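PDB 5XEA: envelope glycoprotein from Thogoto virus, which drives fusion of the viral envelope with the host membrane and probably also attaches the virus to its host-cell receptor. Local coordinates for the interface of chains A and B. Sequence-based numbering; all coordinates share one arbitrary frame. Chains: chain A/B, Envelope glycoprotein.

Contact 1: the interface of chains A and B. Residues chain A 331, 334; chain B 319-320, 322-323, 326, 347.
A:Arg334, on the short helix 331-335, lies over B:Thr319, near the C-terminal end of the long helix 282-327 of chain B, in a mixed polar and apolar subunit contact that probably steadies the turn after the long helix in the trimer. Its CB starts the contact, 3.7 Å from the methyl CG2 of B:Thr319. CG is set anti to the carbonyl carbon (chi1 -75°), and bends at chi2 and chi3 swing the rest along chain B, arginine and threonine running past each other in opposite directions. CD comes next, beside the carboxylate oxygen OE1 of B:Glu347. NE forms a salt bridge with the same OE1 at 3.2 Å, although its N-H is not aimed at that oxygen and B:Glu347 is poorly ordered. At CZ the guanidinium is sandwiched: CG2 of B:Thr319 sits over the centre of one face, 3.4 Å from CZ, while OE1 lies above the opposite face towards the rim, its carboxylate turned 83° from the guanidinium. NH1 stays near CG2. NH2 lies 3.2 Å from the carbonyl O of B:Thr319, but its N-H points away, and CB of B:Ser322 is at the in-plane edge. A:Leu331 adds an apolar prop, its CD1 touching CG2 of B:Thr319 at 3.8 Å. B:Lys326 NZ ties the glutamate's loop to the helix by hydrogen bonds to the carbonyl oxygens of B:Glu347 and B:Ser322. A water links the chains, 2.6 Å from the hydroxyl OG1 of B:Thr319 and 3.1 Å from the backbone O of A:Arg334.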
loop_
_atom_site.group_PDB
_atom_site.type_symbol
_atom_site.label_atom_id
_atom_site.label_comp_id
_atom_site.label_asym_id
_atom_site.label_seq_id
_atom_site.Cartn_x
_atom_site.Cartn_y
_atom_site.Cartn_z
ATOM N N LEU A 331 -9.401 -42.739 42.062
ATOM C CA LEU A 331 -8.879 -42.048 40.884
ATOM C C LEU A 331 -9.666 -40.782 40.576
ATOM O O LEU A 331 -9.080 -39.710 40.387
ATOM C CB LEU A 331 -8.880 -42.989 39.680
ATOM C CG LEU A 331 -8.416 -42.428 38.331
ATOM C CD1 LEU A 331 -7.017 -41.861 38.439
ATOM C CD2 LEU A 331 -8.469 -43.523 37.271
ATOM N N ARG A 334 -8.607 -38.028 42.718
ATOM C CA ARG A 334 -7.336 -37.410 42.366
ATOM C C ARG A 334 -7.475 -36.491 41.163
ATOM O O ARG A 334 -6.797 -35.461 41.086
ATOM C CB ARG A 334 -6.288 -38.484 42.098
ATOM C CG ARG A 334 -5.763 -39.142 43.346
ATOM C CD ARG A 334 -4.284 -39.440 43.187
ATOM N NE ARG A 334 -4.057 -40.565 42.288
ATOM C CZ ARG A 334 -2.935 -40.768 41.602
ATOM N NH1 ARG A 334 -1.927 -39.902 41.692
ATOM N NH2 ARG A 334 -2.830 -41.833 40.811
ATOM N N THR B 319 -1.830 -38.920 36.209
ATOM C CA THR B 319 -2.606 -39.510 37.300
ATOM C C THR B 319 -3.248 -40.828 36.882
ATOM O O THR B 319 -3.329 -41.770 37.682
ATOM C CB THR B 319 -3.683 -38.532 37.768
ATOM O OG1 THR B 319 -3.079 -37.282 38.120
ATOM C CG2 THR B 319 -4.415 -39.095 38.985
ATOM N N VAL B 320 -3.726 -40.898 35.639
ATOM C CA VAL B 320 -4.291 -42.126 35.105
ATOM C C VAL B 320 -3.229 -43.209 35.008
ATOM O O VAL B 320 -3.450 -44.364 35.414
ATOM C CB VAL B 320 -4.939 -41.858 33.737
ATOM C CG1 VAL B 320 -5.214 -43.183 33.018
ATOM C CG2 VAL B 320 -6.218 -41.049 33.924
ATOM N N SER B 322 -0.470 -43.468 36.632
ATOM C CA SER B 322 -0.077 -43.840 37.985
ATOM C C SER B 322 -1.003 -44.912 38.562
ATOM O O SER B 322 -0.563 -45.804 39.297
ATOM C CB SER B 322 -0.083 -42.580 38.848
ATOM O OG SER B 322 0.567 -42.759 40.077
ATOM N N SER B 323 -2.290 -44.829 38.243
ATOM C CA SER B 323 -3.259 -45.782 38.745
ATOM C C SER B 323 -3.172 -47.112 38.000
ATOM O O SER B 323 -3.260 -48.176 38.622
ATOM C CB SER B 323 -4.653 -45.163 38.671
ATOM O OG SER B 323 -5.639 -46.158 38.588
ATOM N N LYS B 326 0.292 -49.222 38.836
ATOM C CA LYS B 326 0.361 -50.006 40.065
ATOM C C LYS B 326 -0.108 -51.434 39.825
ATOM O O LYS B 326 0.417 -52.374 40.434
ATOM C CB LYS B 326 -0.469 -49.345 41.167
ATOM C CG LYS B 326 0.124 -48.060 41.687
ATOM C CD LYS B 326 -0.774 -47.418 42.718
ATOM C CE LYS B 326 -0.224 -46.071 43.169
ATOM N NZ LYS B 326 -0.272 -45.066 42.064
ATOM N N GLU B 347 1.955 -42.699 46.087
ATOM C CA GLU B 347 0.982 -42.448 45.026
ATOM C C GLU B 347 1.679 -42.184 43.705
ATOM O O GLU B 347 1.364 -42.809 42.685
ATOM C CB GLU B 347 0.087 -41.268 45.397
ATOM C CG GLU B 347 -1.109 -41.674 46.219
ATOM C CD GLU B 347 -1.972 -42.687 45.490
ATOM O OE1 GLU B 347 -2.684 -42.290 44.542
ATOM O OE2 GLU B 347 -1.920 -43.885 45.848
HETATM O O HOH W 1 -4.818 -35.416 38.668
#

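Contact 2: the interface of chains A and B. Residues chain A 310, 313, 400; chain B 306, 309-310, 313.
The ring of A:Phe310 is the apolar centre, laid against the 282-327 helix of chain B among B:Leu306, B:Arg309, B:Phe310 and B:Leu313. Its CG stands anti to the carbonyl carbon (chi1 -76°), which carries the ring towards the partner helix. The far rim meets B:Phe310 edge-to-face, the planes 64° apart: CZ of A:Phe310 lies above the B:Phe310 ring, offset to its rim and 3.9 Å from CZ of B:Phe310. The leucines flank the A:Phe310 ring on its two edges. CD1 of B:Leu313 touches CE1 of A:Phe310 at 3.6 Å, and CD2 of B:Leu306 meets CE2 of A:Phe310 at 3.8 Å. The same CD1 of B:Leu313 also faces CD1 of A:Leu313, 3.9 Å away, where the two side chains meet at about a right angle. Further out, A:Phe400 turns its ring 75° from that of B:Phe310, bringing CE2 to 4.0 Å from CB of B:Phe310. Towards the polar rim, the extended chain of B:Arg309 covers a face of A:Phe310, with CD 3.8 Å from the ring centroid in a CH-pi contact. The guanidinium of B:Arg309 stands nearly perpendicular to the ring, NH1 nearest CD2 of A:Phe310, which lies in its plane at the edge. A:Phe310 is thus a knob in a four-residue hole of the central coiled coil of this gp64-type class III fusion protein, while the loop bearing A:Phe400 runs outside the chain B helix.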
loop_
_atom_site.group_PDB
_atom_site.type_symbol
_atom_site.label_atom_id
_atom_site.label_comp_id
_atom_site.label_asym_id
_atom_site.label_seq_id
_atom_site.Cartn_x
_atom_site.Cartn_y
_atom_site.Cartn_z
ATOM N N PHE A 310 -9.311 -32.245 20.612
ATOM C CA PHE A 310 -9.501 -32.199 22.055
ATOM C C PHE A 310 -10.862 -32.747 22.442
ATOM O O PHE A 310 -11.002 -33.380 23.491
ATOM C CB PHE A 310 -9.323 -30.765 22.577
ATOM C CG PHE A 310 -7.897 -30.337 22.645
ATOM C CD1 PHE A 310 -7.049 -30.889 23.592
ATOM C CD2 PHE A 310 -7.387 -29.419 21.737
ATOM C CE1 PHE A 310 -5.722 -30.526 23.644
ATOM C CE2 PHE A 310 -6.053 -29.029 21.793
ATOM C CZ PHE A 310 -5.218 -29.580 22.731
ATOM N N LEU A 313 -10.225 -36.517 22.228
ATOM C CA LEU A 313 -9.404 -37.022 23.335
ATOM C C LEU A 313 -10.195 -37.086 24.634
ATOM O O LEU A 313 -10.003 -38.001 25.444
ATOM C CB LEU A 313 -8.156 -36.158 23.539
ATOM C CG LEU A 313 -7.079 -36.340 22.463
ATOM C CD1 LEU A 313 -5.827 -35.512 22.752
ATOM C CD2 LEU A 313 -6.735 -37.821 22.302
ATOM N N PHE A 400 7.616 -32.712 24.753
ATOM C CA PHE A 400 7.101 -31.600 23.971
ATOM C C PHE A 400 8.190 -30.544 23.793
ATOM O O PHE A 400 9.009 -30.325 24.688
ATOM C CB PHE A 400 5.876 -30.983 24.651
ATOM C CG PHE A 400 4.667 -31.889 24.693
ATOM C CD1 PHE A 400 4.567 -32.991 23.853
ATOM C CD2 PHE A 400 3.618 -31.620 25.566
ATOM C CE1 PHE A 400 3.444 -33.815 23.886
ATOM C CE2 PHE A 400 2.495 -32.441 25.610
ATOM C CZ PHE A 400 2.405 -33.532 24.758
ATOM N N LEU B 306 -3.918 -23.487 23.942
ATOM C CA LEU B 306 -3.481 -24.801 23.476
ATOM C C LEU B 306 -2.418 -25.395 24.393
ATOM O O LEU B 306 -2.490 -26.579 24.755
ATOM C CB LEU B 306 -2.954 -24.709 22.043
ATOM C CG LEU B 306 -4.036 -24.394 21.013
ATOM C CD1 LEU B 306 -3.448 -24.291 19.603
ATOM C CD2 LEU B 306 -5.143 -25.446 21.077
ATOM N N ARG B 309 -3.924 -26.611 27.478
ATOM C CA ARG B 309 -4.644 -27.874 27.365
ATOM C C ARG B 309 -3.685 -29.055 27.417
ATOM O O ARG B 309 -3.988 -30.076 28.045
ATOM C CB ARG B 309 -5.482 -27.898 26.087
ATOM C CG ARG B 309 -6.608 -26.871 26.107
ATOM C CD ARG B 309 -7.401 -26.914 24.833
ATOM N NE ARG B 309 -8.502 -25.960 24.865
ATOM C CZ ARG B 309 -9.428 -25.860 23.920
ATOM N NH1 ARG B 309 -9.392 -26.667 22.864
ATOM N NH2 ARG B 309 -10.394 -24.963 24.033
ATOM N N PHE B 310 -2.526 -28.934 26.760
ATOM C CA PHE B 310 -1.505 -29.973 26.856
ATOM C C PHE B 310 -0.978 -30.107 28.274
ATOM O O PHE B 310 -0.767 -31.230 28.758
ATOM C CB PHE B 310 -0.377 -29.686 25.882
ATOM C CG PHE B 310 -0.770 -29.920 24.460
ATOM C CD1 PHE B 310 -0.969 -31.213 23.995
ATOM C CD2 PHE B 310 -0.975 -28.860 23.596
ATOM C CE1 PHE B 310 -1.357 -31.444 22.692
ATOM C CE2 PHE B 310 -1.357 -29.082 22.294
ATOM C CZ PHE B 310 -1.553 -30.384 21.839
ATOM N N LEU B 313 -3.777 -32.022 29.982
ATOM C CA LEU B 313 -3.795 -33.433 29.584
ATOM C C LEU B 313 -2.636 -34.198 30.203
ATOM O O LEU B 313 -2.802 -35.346 30.627
ATOM C CB LEU B 313 -3.769 -33.576 28.068
ATOM C CG LEU B 313 -5.100 -33.203 27.393
ATOM C CD1 LEU B 313 -4.961 -33.301 25.883
ATOM C CD2 LEU B 313 -6.257 -34.086 27.891
#

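Contact 1 and contact 2 lie about 19 Å apart, measured between the centres of their C-alpha atoms, and share helix 282-327 of chain B. Contact 2 pairs this helix with its copy in chain A, with a loop of chain A adding to it. In contact 1 the same helix, nearer its C-terminal end, meets the short helix 331-335 that follows the long helix of chain A. An apolar helical core thus gives way to a more polar, water-bridged junction. Repeated round the deposited trimer, such contacts would hold the subunits together along the central helical bundle, in keeping with a gp64-type fusion protein.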